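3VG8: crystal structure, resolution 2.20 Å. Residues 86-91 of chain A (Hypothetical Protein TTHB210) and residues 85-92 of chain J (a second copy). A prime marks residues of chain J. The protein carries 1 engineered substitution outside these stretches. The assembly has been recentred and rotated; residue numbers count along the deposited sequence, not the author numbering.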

ATOM      1  N   PRO A  86      -1.100   6.817  49.885  1.00 71.22           N
ATOM      2  CA  PRO A  86      -2.391   6.156  50.085  1.00 69.49           C
ATOM      3  C   PRO A  86      -3.483   6.786  49.217  1.00 68.45           C
ATOM      4  O   PRO A  86      -3.751   7.988  49.301  1.00 67.33           O
ATOM      5  CB  PRO A  86      -2.641   6.341  51.581  1.00 71.38           C
ATOM      6  CG  PRO A  86      -1.982   7.646  51.867  1.00 69.63           C
ATOM      7  CD  PRO A  86      -0.678   7.524  51.106  1.00 71.42           C
ATOM      8  N   HIS A  87      -4.091   5.969  48.364  1.00 64.78           N
ATOM      9  CA  HIS A  87      -5.158   6.433  47.492  1.00 60.48           C
ATOM     10  C   HIS A  87      -6.279   5.404  47.542  1.00 58.44           C
ATOM     11  O   HIS A  87      -6.055   4.230  47.274  1.00 54.05           O
ATOM     12  CB  HIS A  87      -4.651   6.576  46.050  1.00 62.11           C
ATOM     13  CG  HIS A  87      -3.685   7.706  45.853  1.00 63.00           C
ATOM     14  ND1 HIS A  87      -4.054   9.030  45.963  1.00 58.82           N
ATOM     15  CD2 HIS A  87      -2.359   7.707  45.567  1.00 61.87           C
ATOM     16  CE1 HIS A  87      -2.996   9.797  45.758  1.00 65.35           C
ATOM     17  NE2 HIS A  87      -1.956   9.019  45.517  1.00 65.00           N
ATOM     18  N   PRO A  88      -7.497   5.832  47.899  1.00 59.49           N
ATOM     19  CA  PRO A  88      -8.625   4.899  47.965  1.00 60.51           C
ATOM     20  C   PRO A  88      -8.845   4.203  46.624  1.00 61.79           C
ATOM     21  O   PRO A  88      -8.864   4.851  45.576  1.00 62.08           O
ATOM     22  CB  PRO A  88      -9.797   5.801  48.339  1.00 60.40           C
ATOM     23  CG  PRO A  88      -9.419   7.118  47.716  1.00 62.65           C
ATOM     24  CD  PRO A  88      -7.954   7.218  48.096  1.00 61.37           C
ATOM     25  N   GLY A  89      -8.995   2.883  46.663  1.00 61.42           N
ATOM     26  CA  GLY A  89      -9.213   2.125  45.443  1.00 62.37           C
ATOM     27  C   GLY A  89      -7.961   1.473  44.892  1.00 61.55           C
ATOM     28  O   GLY A  89      -7.973   0.287  44.549  1.00 60.85           O
ATOM     29  N   VAL A  90      -6.885   2.250  44.797  1.00 60.46           N
ATOM     30  CA  VAL A  90      -5.610   1.757  44.288  1.00 56.14           C
ATOM     31  C   VAL A  90      -5.125   0.645  45.204  1.00 51.73           C
ATOM     32  O   VAL A  90      -5.130   0.802  46.417  1.00 54.63           O
ATOM     33  CB  VAL A  90      -4.569   2.879  44.271  1.00 57.78           C
ATOM     34  CG1 VAL A  90      -3.264   2.370  43.697  1.00 53.95           C
ATOM     35  CG2 VAL A  90      -5.103   4.056  43.474  1.00 59.27           C
ATOM     36  N   SER A  91      -4.697  -0.473  44.635  1.00 48.78           N
ATOM     37  CA  SER A  91      -4.252  -1.585  45.464  1.00 51.52           C
ATOM     38  C   SER A  91      -2.847  -2.105  45.176  1.00 47.92           C
ATOM     39  O   SER A  91      -2.291  -2.841  45.987  1.00 52.09           O
ATOM     40  CB  SER A  91      -5.256  -2.739  45.374  1.00 49.77           C
ATOM     41  OG  SER A  91      -5.416  -3.142  44.030  1.00 53.90           O
TER
ATOM     42  N   GLY J  85     -10.371   3.509  36.282  1.00 53.26           N
ATOM     43  CA  GLY J  85     -10.087   3.399  37.698  1.00 45.58           C
ATOM     44  C   GLY J  85      -9.814   1.973  38.112  1.00 43.21           C
ATOM     45  O   GLY J  85      -9.960   1.044  37.318  1.00 48.37           O
ATOM     46  N   PRO J  86      -9.403   1.772  39.365  1.00 40.56           N
ATOM     47  CA  PRO J  86      -9.215   2.863  40.322  1.00 36.59           C
ATOM     48  C   PRO J  86      -7.840   3.544  40.228  1.00 35.01           C
ATOM     49  O   PRO J  86      -6.845   2.923  39.853  1.00 33.58           O
ATOM     50  CB  PRO J  86      -9.415   2.169  41.648  1.00 37.78           C
ATOM     51  CG  PRO J  86      -8.740   0.845  41.400  1.00 40.78           C
ATOM     52  CD  PRO J  86      -9.227   0.462  40.016  1.00 40.51           C
ATOM     53  N   HIS J  87      -7.817   4.831  40.560  1.00 35.18           N
ATOM     54  CA  HIS J  87      -6.606   5.651  40.574  1.00 38.05           C
ATOM     55  C   HIS J  87      -6.971   6.925  41.351  1.00 40.43           C
ATOM     56  O   HIS J  87      -8.142   7.128  41.699  1.00 34.74           O
ATOM     57  CB  HIS J  87      -6.174   5.995  39.135  1.00 36.91           C
ATOM     58  CG  HIS J  87      -7.241   6.669  38.335  1.00 30.76           C
ATOM     59  ND1 HIS J  87      -7.669   7.954  38.597  1.00 37.00           N
ATOM     60  CD2 HIS J  87      -7.996   6.222  37.303  1.00 30.69           C
ATOM     61  CE1 HIS J  87      -8.644   8.270  37.762  1.00 34.78           C
ATOM     62  NE2 HIS J  87      -8.861   7.237  36.965  1.00 36.47           N
ATOM     63  N   PRO J  88      -5.982   7.796  41.642  1.00 43.90           N
ATOM     64  CA  PRO J  88      -6.326   9.014  42.382  1.00 47.35           C
ATOM     65  C   PRO J  88      -7.520   9.693  41.712  1.00 48.76           C
ATOM     66  O   PRO J  88      -7.557   9.842  40.489  1.00 51.16           O
ATOM     67  CB  PRO J  88      -5.054   9.854  42.277  1.00 45.79           C
ATOM     68  CG  PRO J  88      -3.977   8.814  42.188  1.00 49.17           C
ATOM     69  CD  PRO J  88      -4.570   7.824  41.219  1.00 40.22           C
ATOM     70  N   GLY J  89      -8.504  10.088  42.507  1.00 48.55           N
ATOM     71  CA  GLY J  89      -9.672  10.721  41.930  1.00 49.84           C
ATOM     72  C   GLY J  89     -10.790   9.742  41.599  1.00 51.57           C
ATOM     73  O   GLY J  89     -11.925  10.164  41.365  1.00 58.75           O
ATOM     74  N   VAL J  90     -10.486   8.444  41.558  1.00 44.67           N
ATOM     75  CA  VAL J  90     -11.505   7.437  41.268  1.00 42.93           C
ATOM     76  C   VAL J  90     -11.285   6.219  42.153  1.00 41.88           C
ATOM     77  O   VAL J  90     -10.592   5.280  41.778  1.00 43.99           O
ATOM     78  CB  VAL J  90     -11.497   7.006  39.777  1.00 44.76           C
ATOM     79  CG1 VAL J  90     -12.531   5.921  39.551  1.00 40.42           C
ATOM     80  CG2 VAL J  90     -11.823   8.200  38.882  1.00 37.89           C
ATOM     81  N   SER J  91     -11.905   6.253  43.326  1.00 40.34           N
ATOM     82  CA  SER J  91     -11.806   5.204  44.340  1.00 40.32           C
ATOM     83  C   SER J  91     -12.205   3.785  43.935  1.00 36.54           C
ATOM     84  O   SER J  91     -11.871   2.828  44.627  1.00 38.51           O
ATOM     85  CB  SER J  91     -12.606   5.633  45.577  1.00 41.06           C
ATOM     86  OG  SER J  91     -13.878   6.143  45.201  1.00 47.65           O
ATOM     87  N   GLU J  92     -12.922   3.623  42.834  1.00 34.98           N
ATOM     88  CA  GLU J  92     -13.284   2.264  42.430  1.00 36.88           C
ATOM     89  C   GLU J  92     -13.399   2.101  40.908  1.00 32.89           C
ATOM     90  O   GLU J  92     -13.489   3.087  40.177  1.00 30.75           O
ATOM     91  CB  GLU J  92     -14.587   1.842  43.127  1.00 32.91           C
ATOM     92  CG  GLU J  92     -15.761   2.770  42.876  1.00 32.00           C
ATOM     93  CD  GLU J  92     -17.045   2.295  43.560  1.00 44.18           C
ATOM     94  OE1 GLU J  92     -17.521   1.174  43.262  1.00 31.60           O
ATOM     95  OE2 GLU J  92     -17.582   3.049  44.394  1.00 44.01           O
TER

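Two loops of identical sequence need not meet symmetrically, and they need no conventional hydrogen bond to hold one another. In this pair from TTHB210 nothing of that kind crosses the interface; about 320 Å² of surface, both sides summed, is covered through packing of rings and methyls and through C-H groups that approach one imidazole ring and carbonyl oxygens. Like residues do not face like: the CA of His87 lies nearest that of Pro88′, and the CA of Gly89 nearest that of Ser91′.

Along chain A, Pro86 stays out of reach, and the contact begins at His87. Its CA-to-CB bond points toward the other chain, and with chi1 in the m well and chi2 at -67° the imidazole offers one face to Pro88′. The CG of Pro88′ sits 3.7 Å from the centroid of the His87 ring and only 3° off its normal, a nearly ideal CH-π geometry. A flat aromatic ring suits one side of such a contact and a proline the other, since the pyrrolidine ring holds its methylenes in a rigid, compact array. Pro88′ is buried in the assembly, with 50 Å² covered by the chain A stretch, a setting that suits a compact apolar ring. The partner loop is itself firmly shaped: a type II turn runs from His87′ to Val90′, with Val90′ N donating to His87′ O at 2.7 Å, while the side chain of His87′, whose CA-to-CB bond points away from the chain A stretch, is tied back by ND1 to Pro88′ O at 2.7 Å.

Pro88 contributes both its carbonyl oxygen and its ring. Its O accepts a CA-H...O contact from Ser91′ CA at 3.2 Å, with an angle of 162° at the hydrogen, while Pro88 CB and Ser91′ CB pack 3.9 Å apart. The compact Ser91′ side chain lies beside the Pro88 ring.

Gly89 shows most plainly how residue type answers to space. Its phi/psi of 99/-48 would by itself call for glycine, because a CB would be jammed against the preceding carbonyl oxygen. The interface adds a second demand: a CB here would point toward chain J and fall 2.1 Å from Ser91′ O and 2.9 Å from Pro86′ CB. Gly89 O in turn lies 3.3 Å from CG of Pro86′, which follows a cis peptide bond.

At Val90 the contact becomes apolar again. With chi1 at t, its CG2 rests 3.6 Å from His87′ CA and 4.4 Å from Pro88′ CD, so a branched aliphatic side chain packs against the start of the partner's turn. Ser91 adds almost nothing, and the contact ends there.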